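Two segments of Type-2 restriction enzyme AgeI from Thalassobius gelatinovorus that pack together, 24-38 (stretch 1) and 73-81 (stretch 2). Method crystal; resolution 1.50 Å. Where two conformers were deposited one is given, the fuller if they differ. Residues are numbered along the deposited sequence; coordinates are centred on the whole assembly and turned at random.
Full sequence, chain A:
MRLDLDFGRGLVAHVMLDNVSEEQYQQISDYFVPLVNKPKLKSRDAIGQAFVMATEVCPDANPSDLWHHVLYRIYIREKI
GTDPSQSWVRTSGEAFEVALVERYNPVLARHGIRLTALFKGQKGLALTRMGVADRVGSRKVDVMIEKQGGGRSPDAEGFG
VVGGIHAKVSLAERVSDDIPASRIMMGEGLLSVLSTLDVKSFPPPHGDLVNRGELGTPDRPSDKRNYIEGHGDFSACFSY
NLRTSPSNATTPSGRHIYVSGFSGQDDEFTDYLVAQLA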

# COMPACT_ATOMS: atom_id res chain seq x y z
N GLN A 24 10.59 -11.81 31.48
CA GLN A 24 9.43 -11.09 30.97
C GLN A 24 9.11 -11.52 29.55
O GLN A 24 7.94 -11.70 29.19
CB GLN A 24 9.67 -9.58 31.03
CG GLN A 24 9.59 -9.00 32.43
CD GLN A 24 10.13 -7.58 32.50
OE1 GLN A 24 11.00 -7.19 31.72
NE2 GLN A 24 9.62 -6.81 33.45
N TYR A 25 10.15 -11.69 28.74
CA TYR A 25 10.00 -12.17 27.37
C TYR A 25 9.31 -13.53 27.36
O TYR A 25 8.36 -13.75 26.60
CB TYR A 25 11.36 -12.24 26.66
CG TYR A 25 11.27 -12.65 25.21
CD1 TYR A 25 11.27 -11.70 24.20
CD2 TYR A 25 11.16 -13.99 24.85
CE1 TYR A 25 11.17 -12.08 22.87
CE2 TYR A 25 11.05 -14.37 23.52
CZ TYR A 25 11.06 -13.41 22.54
OH TYR A 25 10.97 -13.80 21.22
N GLN A 26 9.76 -14.45 28.21
CA GLN A 26 9.14 -15.77 28.27
C GLN A 26 7.68 -15.69 28.70
O GLN A 26 6.85 -16.45 28.21
CB GLN A 26 9.92 -16.69 29.21
CG GLN A 26 9.53 -18.16 29.08
CD GLN A 26 9.88 -18.73 27.71
OE1 GLN A 26 11.03 -18.69 27.29
NE2 GLN A 26 8.88 -19.26 27.02
N GLN A 27 7.37 -14.78 29.62
CA GLN A 27 5.99 -14.58 30.06
C GLN A 27 5.11 -14.16 28.89
O GLN A 27 4.01 -14.67 28.69
CB GLN A 27 5.90 -13.53 31.17
CG GLN A 27 6.52 -13.94 32.49
CD GLN A 27 6.53 -12.79 33.49
OE1 GLN A 27 7.56 -12.48 34.09
NE2 GLN A 27 5.38 -12.15 33.66
N ILE A 28 5.62 -13.21 28.11
CA ILE A 28 4.89 -12.72 26.94
C ILE A 28 4.73 -13.85 25.93
O ILE A 28 3.65 -14.07 25.39
CB ILE A 28 5.61 -11.53 26.30
CG1 ILE A 28 5.62 -10.33 27.25
CG2 ILE A 28 4.94 -11.15 24.97
CD1 ILE A 28 6.59 -9.23 26.87
N SER A 29 5.82 -14.59 25.70
CA SER A 29 5.79 -15.70 24.76
C SER A 29 4.79 -16.77 25.20
O SER A 29 4.03 -17.29 24.39
CB SER A 29 7.19 -16.31 24.62
OG SER A 29 7.20 -17.30 23.61
N ASP A 30 4.79 -17.09 26.49
CA ASP A 30 3.90 -18.11 27.03
C ASP A 30 2.42 -17.76 26.88
O ASP A 30 1.58 -18.65 26.74
CB ASP A 30 4.20 -18.37 28.52
CG ASP A 30 5.51 -19.10 28.74
OD1 ASP A 30 6.07 -19.63 27.75
OD2 ASP A 30 5.97 -19.16 29.90
N TYR A 31 2.11 -16.47 26.91
CA TYR A 31 0.73 -16.02 26.71
C TYR A 31 0.36 -16.04 25.22
O TYR A 31 -0.71 -16.50 24.84
CB TYR A 31 0.54 -14.62 27.28
CG TYR A 31 -0.84 -14.04 27.03
CD1 TYR A 31 -1.96 -14.60 27.63
CD2 TYR A 31 -1.02 -12.94 26.21
CE1 TYR A 31 -3.23 -14.08 27.41
CE2 TYR A 31 -2.28 -12.41 25.98
CZ TYR A 31 -3.38 -12.99 26.58
OH TYR A 31 -4.63 -12.46 26.37
N PHE A 32 1.29 -15.57 24.40
CA PHE A 32 1.00 -15.30 22.99
C PHE A 32 1.10 -16.53 22.08
O PHE A 32 0.24 -16.75 21.24
CB PHE A 32 1.94 -14.20 22.50
CG PHE A 32 1.75 -13.80 21.05
CD1 PHE A 32 0.49 -13.53 20.54
CD2 PHE A 32 2.86 -13.65 20.23
CE1 PHE A 32 0.33 -13.14 19.21
CE2 PHE A 32 2.71 -13.26 18.91
CZ PHE A 32 1.46 -13.00 18.40
N VAL A 33 2.15 -17.34 22.25
CA VAL A 33 2.36 -18.49 21.38
C VAL A 33 1.12 -19.38 21.26
O VAL A 33 0.71 -19.72 20.14
CB VAL A 33 3.57 -19.34 21.83
CG1 VAL A 33 3.58 -20.68 21.11
CG2 VAL A 33 4.87 -18.59 21.58
N PRO A 34 0.48 -19.76 22.39
CA PRO A 34 -0.68 -20.64 22.23
C PRO A 34 -1.87 -19.99 21.54
O PRO A 34 -2.82 -20.69 21.18
CB PRO A 34 -1.05 -21.01 23.68
CG PRO A 34 0.15 -20.69 24.49
CD PRO A 34 0.78 -19.51 23.82
N LEU A 35 -1.83 -18.67 21.35
CA LEU A 35 -2.94 -17.96 20.73
C LEU A 35 -2.79 -17.88 19.21
O LEU A 35 -3.77 -17.66 18.50
CB LEU A 35 -3.05 -16.54 21.30
CG LEU A 35 -3.22 -16.40 22.81
CD1 LEU A 35 -3.37 -14.92 23.18
CD2 LEU A 35 -4.42 -17.20 23.29
N VAL A 36 -1.56 -18.04 18.73
CA VAL A 36 -1.24 -17.79 17.32
C VAL A 36 -2.03 -18.71 16.39
O VAL A 36 -2.51 -18.29 15.34
CB VAL A 36 0.28 -17.94 17.06
CG1 VAL A 36 0.60 -17.85 15.57
CG2 VAL A 36 1.05 -16.89 17.83
N ASN A 37 -2.18 -19.96 16.81
CA ASN A 37 -2.89 -20.95 16.01
C ASN A 37 -4.11 -21.51 16.73
O ASN A 37 -4.60 -22.58 16.38
CB ASN A 37 -1.95 -22.10 15.62
CG ASN A 37 -0.72 -21.62 14.87
OD1 ASN A 37 -0.81 -21.20 13.71
ND2 ASN A 37 0.43 -21.70 15.51
N LYS A 38 -4.59 -20.79 17.74
CA LYS A 38 -5.70 -21.27 18.56
C LYS A 38 -6.99 -21.29 17.76
O LYS A 38 -7.37 -20.29 17.16
CB LYS A 38 -5.88 -20.40 19.81
CG LYS A 38 -6.92 -20.93 20.80
CD LYS A 38 -7.00 -20.04 22.03
CE LYS A 38 -7.90 -20.63 23.10
NZ LYS A 38 -7.77 -19.86 24.36
N ARG A 73 7.90 -11.22 15.44
CA ARG A 73 8.86 -12.30 15.27
C ARG A 73 8.31 -13.63 15.72
O ARG A 73 8.48 -14.65 15.04
CB ARG A 73 10.14 -11.99 16.05
CG ARG A 73 10.92 -10.83 15.48
CD ARG A 73 11.37 -11.10 14.05
NE ARG A 73 11.99 -9.91 13.48
CZ ARG A 73 12.46 -9.82 12.25
NH1 ARG A 73 12.39 -10.85 11.42
NH2 ARG A 73 13.00 -8.68 11.83
N ILE A 74 7.65 -13.63 16.87
CA ILE A 74 7.05 -14.85 17.38
C ILE A 74 5.94 -15.33 16.44
O ILE A 74 5.85 -16.52 16.14
CB ILE A 74 6.49 -14.64 18.81
CG1 ILE A 74 7.64 -14.42 19.79
CG2 ILE A 74 5.67 -15.83 19.23
CD1 ILE A 74 7.21 -14.14 21.21
N TYR A 75 5.11 -14.41 15.96
CA TYR A 75 4.04 -14.75 15.04
C TYR A 75 4.60 -15.40 13.77
O TYR A 75 4.14 -16.46 13.35
CB TYR A 75 3.21 -13.51 14.71
CG TYR A 75 1.96 -13.80 13.93
CD1 TYR A 75 0.75 -14.00 14.60
CD2 TYR A 75 1.96 -13.88 12.54
CE1 TYR A 75 -0.41 -14.28 13.91
CE2 TYR A 75 0.79 -14.14 11.83
CZ TYR A 75 -0.39 -14.34 12.53
OH TYR A 75 -1.57 -14.61 11.87
N ILE A 76 5.60 -14.76 13.18
CA ILE A 76 6.24 -15.30 11.98
C ILE A 76 6.83 -16.70 12.20
O ILE A 76 6.75 -17.55 11.31
CB ILE A 76 7.35 -14.33 11.48
CG1 ILE A 76 6.73 -13.02 11.00
CG2 ILE A 76 8.19 -14.97 10.37
CD1 ILE A 76 5.71 -13.19 9.90
N ARG A 77 7.40 -16.95 13.38
CA ARG A 77 7.99 -18.25 13.69
C ARG A 77 6.93 -19.32 13.90
O ARG A 77 7.08 -20.46 13.47
CB ARG A 77 8.86 -18.16 14.94
CG ARG A 77 9.50 -19.50 15.33
CD ARG A 77 10.27 -19.43 16.64
NE ARG A 77 9.39 -19.41 17.81
CZ ARG A 77 9.46 -18.49 18.77
NH1 ARG A 77 10.37 -17.53 18.70
NH2 ARG A 77 8.63 -18.54 19.80
N GLU A 78 5.85 -18.93 14.57
CA GLU A 78 4.89 -19.91 15.08
C GLU A 78 3.68 -20.19 14.19
O GLU A 78 3.05 -21.24 14.32
CB GLU A 78 4.40 -19.47 16.45
CG GLU A 78 5.51 -19.40 17.49
CD GLU A 78 5.96 -20.79 17.93
OE1 GLU A 78 5.16 -21.74 17.77
OE2 GLU A 78 7.09 -20.91 18.42
N LYS A 79 3.34 -19.27 13.29
CA LYS A 79 2.12 -19.44 12.50
C LYS A 79 2.17 -20.68 11.61
O LYS A 79 3.10 -20.86 10.83
CB LYS A 79 1.86 -18.18 11.66
CG LYS A 79 0.48 -18.14 11.03
CD LYS A 79 -0.59 -17.94 12.09
CE LYS A 79 -1.99 -17.82 11.51
NZ LYS A 79 -2.96 -17.32 12.53
N ILE A 80 1.15 -21.53 11.72
CA ILE A 80 1.10 -22.78 10.96
C ILE A 80 0.01 -22.76 9.89
O ILE A 80 -1.07 -22.22 10.10
CB ILE A 80 0.87 -23.99 11.91
CG1 ILE A 80 1.97 -24.05 12.97
CG2 ILE A 80 0.83 -25.30 11.13
CD1 ILE A 80 3.36 -24.14 12.39
N GLY A 81 0.31 -23.34 8.73
CA GLY A 81 -0.71 -23.65 7.75
C GLY A 81 -1.07 -22.52 6.80
O GLY A 81 -2.03 -22.62 6.04
O HOH W 1 11.11 -16.38 20.67
O HOH W 2 9.34 -17.94 22.31

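The apolar centre of the contact is Ile74, whose CA-to-CB bond points toward the helix of stretch 1 and whose side chain fits, knob into hole, among Tyr25, Ser29, Phe32 and Val33. Tyr25, Ser29 and the neighbouring pair Phe32 and Val33 lie on three successive turns, so the hole runs along the helix, and the extended isoleucine (chi1 m, chi2 t) reaches several of its walls. Ile74 CG2 packs at 3.7 Å against both Phe32 CD2 and Val33 CG2, while Ile74 CD1 lies 4.0 Å from Ser29 OG and 4.1 Å from Tyr25 CZ. The small Ser29 takes up little of the space at this end of the hole, and Ile74 gives up more surface to the partner stretch than any other residue of the contact.

The helix axes approach to 9.8 Å and cross at -41°, and the apolar seam continues toward the C-terminal ends of both helices. Phe32, buried and directed toward stretch 2, brings its CZ to 4.0 Å from Tyr75 CD1, near the plane of the tyrosine ring and at its edge. Val36, one turn further on, sets its CG1 4.0 Å from the same Tyr75 CD1 and 3.7 Å from Lys79 CD. A compact branched side chain suits this position, because the backbones come close here, with the CA atoms of Val36 and Lys79 6.1 Å apart. The lysine thus serves two purposes: its aliphatic portion covers the valine, and its NZ donates a hydrogen bond to Val36 O at 3.0 Å.

Beyond Val36 the contact becomes polar. Asn37 uses both ends of its amide to bind the backbone where stretch 2 leaves its helix: ND2 donates to Glu78 O at 2.9 Å, and OD1 accepts from Ile80 N at 2.8 Å, each with an N-H...acceptor angle of 167°. A carboxamide suits this site because it offers a donor and an acceptor side by side, matching a carbonyl and an amide two residues apart.

Along another margin, Val33 CG1 lies 3.8 Å from Glu78 OE1. Glu78 OE2 is held within its own stretch by a salt bridge to Arg77 NE at 2.8 Å. Although the CA-to-CB bond of Arg77 points sideways, its long side chain brings the guanidinium near stretch 1, where two waters complete the contact. One water accepts from Arg77 NH1 at 2.4 Å and lies 2.6 Å from Tyr25 OH; the other accepts from Arg77 NH2 at 2.7 Å and lies 2.6 Å from Ser29 OG. Both hydroxyls are thereby hydrogen-bonded through water to the arginine at the exposed edge.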